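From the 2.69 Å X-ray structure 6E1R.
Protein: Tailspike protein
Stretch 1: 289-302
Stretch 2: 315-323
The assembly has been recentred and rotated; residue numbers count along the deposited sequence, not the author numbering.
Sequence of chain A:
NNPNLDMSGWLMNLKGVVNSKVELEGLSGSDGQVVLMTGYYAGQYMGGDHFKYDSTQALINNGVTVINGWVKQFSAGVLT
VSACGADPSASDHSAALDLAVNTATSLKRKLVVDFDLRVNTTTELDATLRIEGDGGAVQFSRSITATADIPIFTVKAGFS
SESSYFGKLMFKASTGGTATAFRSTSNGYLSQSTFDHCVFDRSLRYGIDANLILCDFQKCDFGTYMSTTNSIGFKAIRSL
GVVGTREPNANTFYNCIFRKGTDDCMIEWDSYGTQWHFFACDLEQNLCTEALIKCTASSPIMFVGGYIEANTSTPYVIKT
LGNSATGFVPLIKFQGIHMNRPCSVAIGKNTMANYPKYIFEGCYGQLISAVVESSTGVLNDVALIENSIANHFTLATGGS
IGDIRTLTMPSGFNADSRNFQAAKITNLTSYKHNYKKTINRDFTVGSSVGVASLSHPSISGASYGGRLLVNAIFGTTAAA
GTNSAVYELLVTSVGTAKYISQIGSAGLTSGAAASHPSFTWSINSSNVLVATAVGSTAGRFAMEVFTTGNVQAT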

# COMPACT_ATOMS: atom_id res chain seq x y z
N THR A 289 -3.62 14.44 -24.85
CA THR A 289 -3.35 14.04 -26.22
C THR A 289 -2.36 12.89 -26.32
O THR A 289 -2.39 12.14 -27.31
CB THR A 289 -2.86 15.23 -27.04
OG1 THR A 289 -1.73 15.84 -26.40
CG2 THR A 289 -3.98 16.26 -27.20
N GLU A 290 -1.46 12.74 -25.35
CA GLU A 290 -0.44 11.70 -25.43
C GLU A 290 -0.58 10.69 -24.31
O GLU A 290 -0.76 9.49 -24.58
CB GLU A 290 0.97 12.32 -25.42
CG GLU A 290 1.24 13.26 -26.59
CD GLU A 290 2.67 13.76 -26.59
OE1 GLU A 290 3.52 13.07 -26.01
OE2 GLU A 290 2.93 14.85 -27.14
N ALA A 291 -0.53 11.12 -23.05
CA ALA A 291 -0.65 10.22 -21.92
C ALA A 291 -1.18 10.99 -20.72
O ALA A 291 -1.26 12.22 -20.73
CB ALA A 291 0.69 9.56 -21.59
N LEU A 292 -1.57 10.25 -19.69
CA LEU A 292 -1.94 10.89 -18.43
C LEU A 292 -0.71 11.27 -17.63
O LEU A 292 -0.68 12.32 -16.98
CB LEU A 292 -2.86 9.98 -17.61
CG LEU A 292 -4.19 9.58 -18.25
CD1 LEU A 292 -5.00 8.75 -17.27
CD2 LEU A 292 -4.97 10.81 -18.69
N ILE A 293 0.32 10.42 -17.65
CA ILE A 293 1.57 10.65 -16.94
C ILE A 293 2.71 10.42 -17.92
O ILE A 293 2.96 9.28 -18.33
CB ILE A 293 1.72 9.74 -15.71
CG1 ILE A 293 0.54 9.94 -14.75
CG2 ILE A 293 3.04 10.01 -15.01
CD1 ILE A 293 0.56 8.99 -13.58
N LYS A 294 3.39 11.50 -18.31
CA LYS A 294 4.57 11.43 -19.16
C LYS A 294 5.76 11.88 -18.31
O LYS A 294 5.83 13.04 -17.90
CB LYS A 294 4.44 12.32 -20.39
CG LYS A 294 5.71 12.33 -21.24
CD LYS A 294 5.72 13.48 -22.23
CE LYS A 294 4.68 13.30 -23.29
NZ LYS A 294 4.79 14.35 -24.35
N CYS A 295 6.69 10.96 -18.05
CA CYS A 295 7.77 11.25 -17.12
C CYS A 295 9.07 10.63 -17.58
O CYS A 295 9.09 9.50 -18.08
CB CYS A 295 7.43 10.74 -15.71
SG CYS A 295 7.21 8.95 -15.61
N THR A 296 10.15 11.39 -17.43
CA THR A 296 11.52 10.87 -17.51
C THR A 296 11.93 10.60 -16.07
O THR A 296 12.42 11.49 -15.37
CB THR A 296 12.45 11.86 -18.20
OG1 THR A 296 11.97 12.13 -19.52
CG2 THR A 296 13.87 11.30 -18.27
N ALA A 297 11.69 9.37 -15.61
CA ALA A 297 11.79 9.05 -14.20
C ALA A 297 12.66 7.82 -13.97
O ALA A 297 12.95 7.05 -14.89
CB ALA A 297 10.40 8.80 -13.59
N SER A 298 13.08 7.67 -12.72
CA SER A 298 13.67 6.44 -12.20
C SER A 298 12.94 6.08 -10.92
O SER A 298 12.08 6.83 -10.45
CB SER A 298 15.18 6.59 -11.97
OG SER A 298 15.46 7.60 -11.02
N SER A 299 13.26 4.90 -10.37
CA SER A 299 12.60 4.32 -9.21
C SER A 299 11.17 3.93 -9.58
O SER A 299 10.63 4.41 -10.58
CB SER A 299 12.62 5.27 -8.01
OG SER A 299 13.86 5.19 -7.33
N PRO A 300 10.52 3.05 -8.81
CA PRO A 300 9.18 2.58 -9.18
C PRO A 300 8.12 3.66 -9.05
O PRO A 300 8.27 4.66 -8.35
CB PRO A 300 8.92 1.43 -8.20
CG PRO A 300 9.77 1.77 -7.03
CD PRO A 300 11.02 2.35 -7.61
N ILE A 301 7.02 3.43 -9.76
CA ILE A 301 5.82 4.26 -9.69
C ILE A 301 4.66 3.34 -9.35
O ILE A 301 4.38 2.38 -10.09
CB ILE A 301 5.56 5.01 -11.01
CG1 ILE A 301 6.77 5.86 -11.38
CG2 ILE A 301 4.31 5.87 -10.89
CD1 ILE A 301 6.65 6.52 -12.74
N MSE A 302 3.98 3.61 -8.24
CA MSE A 302 2.93 2.71 -7.77
C MSE A 302 1.58 3.40 -7.60
O MSE A 302 1.50 4.55 -7.16
CB MSE A 302 3.34 2.07 -6.44
CG MSE A 302 4.63 1.29 -6.50
SE MSE A 302 5.06 0.49 -4.78
CE MSE A 302 4.92 2.08 -3.66
N PRO A 315 -4.13 8.33 -25.48
CA PRO A 315 -3.52 7.07 -25.94
C PRO A 315 -3.00 6.19 -24.82
O PRO A 315 -3.33 5.00 -24.77
CB PRO A 315 -2.39 7.56 -26.86
CG PRO A 315 -2.84 8.89 -27.34
CD PRO A 315 -3.58 9.50 -26.17
N TYR A 316 -2.21 6.75 -23.91
CA TYR A 316 -1.57 5.95 -22.87
C TYR A 316 -1.96 6.48 -21.49
O TYR A 316 -2.32 7.64 -21.33
CB TYR A 316 -0.05 5.97 -23.02
CG TYR A 316 0.43 5.69 -24.43
CD1 TYR A 316 0.26 4.44 -25.01
CD2 TYR A 316 1.07 6.67 -25.17
CE1 TYR A 316 0.70 4.18 -26.29
CE2 TYR A 316 1.52 6.43 -26.45
CZ TYR A 316 1.33 5.18 -27.01
OH TYR A 316 1.77 4.93 -28.29
N VAL A 317 -1.88 5.59 -20.50
CA VAL A 317 -2.07 6.02 -19.12
C VAL A 317 -0.78 6.58 -18.55
O VAL A 317 -0.76 7.67 -17.96
CB VAL A 317 -2.60 4.85 -18.26
CG1 VAL A 317 -2.61 5.23 -16.79
CG2 VAL A 317 -3.99 4.45 -18.72
N ILE A 318 0.32 5.86 -18.72
CA ILE A 318 1.63 6.32 -18.29
C ILE A 318 2.64 6.00 -19.38
O ILE A 318 2.59 4.93 -20.00
CB ILE A 318 2.04 5.68 -16.94
CG1 ILE A 318 3.39 6.23 -16.46
CG2 ILE A 318 2.07 4.16 -17.04
CD1 ILE A 318 3.69 5.93 -15.02
N LYS A 319 3.54 6.95 -19.64
CA LYS A 319 4.55 6.82 -20.69
C LYS A 319 5.90 7.25 -20.11
O LYS A 319 6.09 8.44 -19.81
CB LYS A 319 4.19 7.65 -21.92
CG LYS A 319 5.22 7.59 -23.03
CD LYS A 319 4.79 8.40 -24.24
CE LYS A 319 5.81 8.31 -25.36
NZ LYS A 319 5.34 9.01 -26.59
N THR A 320 6.81 6.30 -19.96
CA THR A 320 8.13 6.59 -19.42
C THR A 320 9.10 6.96 -20.54
O THR A 320 9.03 6.44 -21.65
CB THR A 320 8.67 5.39 -18.64
OG1 THR A 320 8.54 4.20 -19.43
CG2 THR A 320 7.92 5.22 -17.33
N LEU A 321 10.02 7.87 -20.22
CA LEU A 321 11.01 8.37 -21.17
C LEU A 321 12.39 8.34 -20.53
O LEU A 321 12.54 8.07 -19.34
CB LEU A 321 10.67 9.79 -21.62
CG LEU A 321 9.42 9.97 -22.50
CD1 LEU A 321 9.05 11.44 -22.59
CD2 LEU A 321 9.68 9.41 -23.88
N GLY A 322 13.40 8.65 -21.34
CA GLY A 322 14.76 8.77 -20.87
C GLY A 322 15.66 7.69 -21.45
O GLY A 322 15.31 6.98 -22.39
N ASN A 323 16.85 7.58 -20.85
CA ASN A 323 17.86 6.61 -21.25
C ASN A 323 18.07 5.65 -20.08
O ASN A 323 18.42 6.07 -18.98
CB ASN A 323 19.16 7.30 -21.63
CG ASN A 323 20.25 6.33 -22.05
OD1 ASN A 323 19.97 5.17 -22.36
ND2 ASN A 323 21.49 6.80 -22.06
O HOH W 1 11.31 6.80 -17.22

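The two stretches lie side by side as parallel strands, one running through Ile 293 to Cys 295 and the other through Ile 318 to Thr 320, with axes 4.7 Å apart at closest approach and N-to-C directions only 17° apart. Residue n sits opposite residue n + 25 along the whole contact, from Glu 290 beside Pro 315 to Thr 296 beside Leu 321, and both chains turn a corner at the same level, at Leu 292 and Val 317, which are paired in the register.

The hydrogen bonds follow the parallel pattern, in which one residue reaches two residues of its neighbor. Ile 293 takes Val 317 O with its N at 3.0 Å and gives its O to Lys 319 N at 2.7 Å; Cys 295 N then meets Lys 319 O at 3.1 Å, and Cys 295 O accepts Leu 321 N at 2.8 Å. Before the corner, Tyr 316 N donates to Glu 290 O at 3.2 Å. At the corner Leu 292 N is shared between Tyr 316 O and Val 317 O, each at 3.2 Å, the second bond weak at 123°. Past Cys 295 the direct ladder gives way to water 1, which accepts from Ala 297 N at 3.1 Å and donates to Leu 321 O at 2.8 Å, filling a gap of 4.0 Å between that N and that O.

Bridged residues put their side chains on the same face of the sheet; Ile 293 beside Ile 318 and Lys 294 beside Lys 319 pair like with like, Cys 295 beside Thr 320 does not. On the face carrying Ile 293 and Cys 295, Ile 293 CB packs 4.0 Å from Ile 318 CG1, and Ile 318 CD1 also meets Ile 301 CD1 at 3.8 Å, so Ile 318 touches both strands of the first stretch. Further along, Cys 295 SG lies 4.2 Å from Thr 320 CG2.

The face with Lys 294 and Lys 319 is more open and pairs two like charges. Glu 290 offsets them: its OE1 forms a very short salt bridge of 2.5 Å with Lys 294 NZ, while Lys 319 NZ stays 4.5 Å from the same OE1, near but beyond a salt bridge. The aliphatic part of Lys 294 is used as well, its CG resting 3.7 Å from Leu 321 CD1.

Gly 322 closes the contact. Its backbone angles of 114/-167 by themselves call for glycine, and an ideal CB would fall 2.9 Å from Thr 296 CG2, a clash; without one, Gly 322 CA comes to 3.7 Å from that methyl.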